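Side-chain contacts in histone acetyltransferase HPA2 and related acetyltransferases (Corynebacterium glutamicum ATCC 13032, PDB 2QEC), which probably transfers an acyl group, most likely acetyl from acetyl-CoA, as a member of the GNAT family: residues Ala47-Glu50 with Leu51-Glu54; Phe14-Ile17 with Val18-Leu21. The protein carries 1 engineered substitution. All coordinates share one frame; numbering follows the deposited sequence.

Contact 1 (Ala47-Glu50 with Leu51-Glu54); sequences ALFE and LQIE
The backbone N of Q52 reaches back 2.9 Å to L48 O, with the N-H...O angle at 164°. This is one rung of the i to i+4 ladder in helix 43-60, the second long helix of the GNAT fold in this chain. The rungs L51 to A47, I53 to F49 and E54 to E50 flank it, so all four carbonyls of 47-50 are taken up by the next turn.

Q52 then carries most of the side-chain contact. Its CG lies anti to the carbonyl carbon and beside the backbone N (chi1 -83°), and the extended chain runs back along the preceding turn to bring the amide up to L48 and F49. L48 crosses the amide obliquely: CD1 stands 4.0 Å from Q52 NE2, and L48 CG is equally near the amide carbon. The amide oxygen comes obliquely to the F49 ring, Q52 OE1 lying 3.6 Å from F49 CD1, with ring and amide planes 48° apart. Hydrophobic groups thus border the amide, while the hydroxyl of Y129, on a central strand of the sheet, hydrogen-bonds to OE1 and probably sets which end of the amide is the oxygen.

The F49 ring meets F31 edge-to-face and packs on F25 of helix 14-25, whereas L48 turns to I101 and F102 of helix 98-102. E54, at the exposed margin, directs its carboxylate to a salt bridge with R97. On the buried side the I53 side chain lies against the same carbonyl oxygen that its backbone N bonds: CG1 of I53 sits 3.4 Å from F49 O, and CD1 follows at 3.6 Å from that oxygen.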
loop_
_atom_site.group_PDB
_atom_site.type_symbol
_atom_site.label_atom_id
_atom_site.label_comp_id
_atom_site.label_asym_id
_atom_site.label_seq_id
_atom_site.Cartn_x
_atom_site.Cartn_y
_atom_site.Cartn_z
ATOM N N ALA A 47 11.913 -4.353 29.691
ATOM C CA ALA A 47 13.009 -5.085 29.061
ATOM C C ALA A 47 12.862 -5.096 27.540
ATOM O O ALA A 47 13.847 -4.939 26.836
ATOM C CB ALA A 47 13.082 -6.512 29.593
ATOM N N LEU A 48 11.638 -5.225 27.042
ATOM C CA LEU A 48 11.401 -5.246 25.585
ATOM C C LEU A 48 11.825 -3.942 24.942
ATOM O O LEU A 48 12.562 -3.940 23.960
ATOM C CB LEU A 48 9.925 -5.522 25.253
ATOM C CG LEU A 48 9.551 -5.418 23.749
ATOM C CD1 LEU A 48 10.369 -6.419 22.916
ATOM C CD2 LEU A 48 8.095 -5.597 23.471
ATOM N N PHE A 49 11.316 -2.839 25.482
ATOM C CA PHE A 49 11.685 -1.502 25.025
ATOM C C PHE A 49 13.194 -1.216 25.136
ATOM O O PHE A 49 13.770 -0.634 24.226
ATOM C CB PHE A 49 10.877 -0.428 25.772
ATOM C CG PHE A 49 9.415 -0.351 25.374
ATOM C CD1 PHE A 49 9.043 -0.349 24.044
ATOM C CD2 PHE A 49 8.419 -0.235 26.324
ATOM C CE1 PHE A 49 7.724 -0.244 23.681
ATOM C CE2 PHE A 49 7.075 -0.128 25.952
ATOM C CZ PHE A 49 6.743 -0.137 24.628
ATOM N N GLU A 50 13.835 -1.627 26.234
ATOM C CA GLU A 50 15.288 -1.465 26.364
ATOM C C GLU A 50 16.050 -2.159 25.241
ATOM O O GLU A 50 16.985 -1.589 24.692
ATOM C CB GLU A 50 15.766 -1.970 27.711
ATOM C CG GLU A 50 15.307 -1.091 28.835
ATOM C CD GLU A 50 15.597 -1.641 30.209
ATOM O OE1 GLU A 50 15.761 -2.887 30.363
ATOM O OE2 GLU A 50 15.632 -0.811 31.148
ATOM N N LEU A 51 15.623 -3.359 24.889
ATOM C CA LEU A 51 16.221 -4.158 23.823
ATOM C C LEU A 51 15.977 -3.584 22.417
ATOM O O LEU A 51 16.892 -3.550 21.596
ATOM C CB LEU A 51 15.654 -5.572 23.888
ATOM C CG LEU A 51 16.133 -6.582 22.841
ATOM C CD1 LEU A 51 17.551 -7.039 23.138
ATOM C CD2 LEU A 51 15.205 -7.753 22.804
ATOM N N GLN A 52 14.746 -3.159 22.147
ATOM C CA GLN A 52 14.403 -2.545 20.864
ATOM C C GLN A 52 15.233 -1.269 20.635
ATOM O O GLN A 52 15.787 -1.081 19.571
ATOM C CB GLN A 52 12.894 -2.254 20.766
ATOM C CG GLN A 52 12.049 -3.451 20.330
ATOM C CD GLN A 52 10.563 -3.228 20.497
ATOM O OE1 GLN A 52 10.131 -2.351 21.224
ATOM N NE2 GLN A 52 9.772 -4.018 19.804
ATOM N N ILE A 53 15.331 -0.411 21.635
ATOM C CA ILE A 53 16.145 0.799 21.521
ATOM C C ILE A 53 17.617 0.480 21.303
ATOM O O ILE A 53 18.271 1.050 20.435
ATOM C CB ILE A 53 15.993 1.666 22.776
ATOM C CG1 ILE A 53 14.622 2.335 22.768
ATOM C CG2 ILE A 53 17.135 2.731 22.895
ATOM C CD1 ILE A 53 14.285 2.945 24.101
ATOM N N GLU A 54 18.127 -0.451 22.090
ATOM C CA GLU A 54 19.551 -0.737 22.127
ATOM C C GLU A 54 20.019 -1.407 20.838
ATOM O O GLU A 54 21.068 -1.046 20.297
ATOM C CB GLU A 54 19.838 -1.607 23.348
ATOM C CG GLU A 54 21.256 -2.070 23.529
ATOM C CD GLU A 54 21.322 -3.283 24.441
ATOM O OE1 GLU A 54 20.911 -3.163 25.619
ATOM O OE2 GLU A 54 21.770 -4.349 23.966
#

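Contact 2 (Phe14-Ile17 with Val18-Leu21); sequences FPKI and VDVL
Helix 14-25, the first helix of the GNAT fold, follows the short strand 5-8, and this contact is its first two turns. Four i to i+4 backbone bonds join them, the shortest from V20 N to K16 O at 2.9 Å. P15 has no N-H to give, but at this early position it still offers its carbonyl to D19 N.

On the inner face I17 and L21 lie side by side and point the same way, I17 CG2 touching L21 CD1 at 4.1 Å. Both continue onto V76 of strand 73-80, and I17 also reaches I63 and V65 of strand 61-67. V18 sets one methyl against the turn before it: its CG1 is anti to the backbone N (chi1 170°), which puts CG2 beside that N and 3.4 Å from F14 O.

The polar residues K16 and D19 come off other sides of the helix. K16 starts out extended, then bends at chi2 (73°) and again at chi4, which lays CE obliquely across the buried, apolar V20, 3.9 Å from V20 CG2. The ammonium goes on to hydrogen-bond the carbonyl of I73, with a weak, long ion pair to E72. D19 folds its carboxylate back over the first turn, OD1 and OD2 each 3.5 Å from P15 O; OD1 is held by a salt bridge to R46 on helix 43-60, which probably offsets the closeness of carboxylate and carbonyl oxygen. K16 NZ and D19 OD2 remain 6.7 Å apart, each side chain turned to its own partner. An amphipathic helix laid with its apolar side on the antiparallel N-terminal strands is typical of the GNAT fold.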
loop_
_atom_site.group_PDB
_atom_site.type_symbol
_atom_site.label_atom_id
_atom_site.label_comp_id
_atom_site.label_asym_id
_atom_site.label_seq_id
_atom_site.Cartn_x
_atom_site.Cartn_y
_atom_site.Cartn_z
ATOM N N PHE A 14 18.375 7.546 27.148
ATOM C CA PHE A 14 17.684 6.260 26.980
ATOM C C PHE A 14 16.861 5.804 28.215
ATOM O O PHE A 14 15.729 5.366 28.036
ATOM C CB PHE A 14 18.631 5.149 26.488
ATOM C CG PHE A 14 19.141 5.329 25.059
ATOM C CD1 PHE A 14 18.710 6.375 24.235
ATOM C CD2 PHE A 14 20.040 4.418 24.534
ATOM C CE1 PHE A 14 19.170 6.500 22.950
ATOM C CE2 PHE A 14 20.513 4.557 23.241
ATOM C CZ PHE A 14 20.074 5.609 22.447
ATOM N N PRO A 15 17.403 5.894 29.458
ATOM C CA PRO A 15 16.544 5.558 30.595
ATOM C C PRO A 15 15.194 6.268 30.653
ATOM O O PRO A 15 14.174 5.626 30.906
ATOM C CB PRO A 15 17.409 5.908 31.800
ATOM C CG PRO A 15 18.771 5.700 31.329
ATOM C CD PRO A 15 18.768 6.170 29.904
ATOM N N LYS A 16 15.176 7.575 30.415
ATOM C CA LYS A 16 13.936 8.342 30.488
ATOM C C LYS A 16 13.028 7.971 29.343
ATOM O O LYS A 16 11.803 7.903 29.456
ATOM C CB LYS A 16 14.246 9.846 30.444
ATOM C CG LYS A 16 13.005 10.727 30.472
ATOM C CD LYS A 16 12.372 10.741 31.865
ATOM C CE LYS A 16 10.979 11.361 31.816
ATOM N NZ LYS A 16 11.106 12.773 31.357
ATOM N N ILE A 17 13.635 7.745 28.218
ATOM C CA ILE A 17 12.886 7.323 27.014
ATOM C C ILE A 17 12.091 6.025 27.320
ATOM O O ILE A 17 10.883 5.939 27.067
ATOM C CB ILE A 17 13.851 7.166 25.856
ATOM C CG1 ILE A 17 14.209 8.539 25.277
ATOM C CG2 ILE A 17 13.266 6.329 24.745
ATOM C CD1 ILE A 17 15.298 8.506 24.302
ATOM N N VAL A 18 12.768 5.053 27.918
ATOM C CA VAL A 18 12.136 3.773 28.294
ATOM C C VAL A 18 11.051 4.013 29.331
ATOM O O VAL A 18 9.970 3.449 29.240
ATOM C CB VAL A 18 13.173 2.779 28.780
ATOM C CG1 VAL A 18 12.505 1.534 29.405
ATOM C CG2 VAL A 18 14.135 2.394 27.647
ATOM N N ASP A 19 11.327 4.852 30.329
ATOM C CA ASP A 19 10.315 5.231 31.323
ATOM C C ASP A 19 9.067 5.766 30.654
ATOM O O ASP A 19 7.941 5.451 31.070
ATOM C CB ASP A 19 10.791 6.329 32.263
ATOM C CG ASP A 19 11.820 5.863 33.260
ATOM O OD1 ASP A 19 11.976 4.642 33.479
ATOM O OD2 ASP A 19 12.490 6.747 33.807
ATOM N N VAL A 20 9.255 6.621 29.660
ATOM C CA VAL A 20 8.107 7.214 28.916
ATOM C C VAL A 20 7.299 6.173 28.097
ATOM O O VAL A 20 6.057 6.155 28.108
ATOM C CB VAL A 20 8.560 8.393 28.010
ATOM C CG1 VAL A 20 7.432 8.881 27.177
ATOM C CG2 VAL A 20 9.052 9.578 28.894
ATOM N N LEU A 21 7.997 5.296 27.398
ATOM C CA LEU A 21 7.349 4.201 26.682
ATOM C C LEU A 21 6.525 3.292 27.606
ATOM O O LEU A 21 5.406 2.908 27.291
ATOM C CB LEU A 21 8.413 3.396 25.935
ATOM C CG LEU A 21 9.056 4.127 24.752
ATOM C CD1 LEU A 21 10.401 3.493 24.338
ATOM C CD2 LEU A 21 8.119 4.202 23.621
#

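How the contacts relate
The two contacts sit on the two long helices of the N-terminal half, contact 2 first on 14-25 and contact 1 later on 43-60, with their centres 10 Å apart on the same side of the chain's centre. They touch directly. I53 is the main bridge: its CD1 packs 3.6 Å from V18 CG2 and equally close to I17 CG2, while its CG2 meets the F14 ring. F49 adds a second point of packing, its CD2 lying 3.7 Å from L21 CB. Contact 2 leans on strands 61-67 and 73-80, whereas contact 1 reaches the central strand 126-133 through Y129, so together the helix pair packs against three neighbouring strands of the sheet.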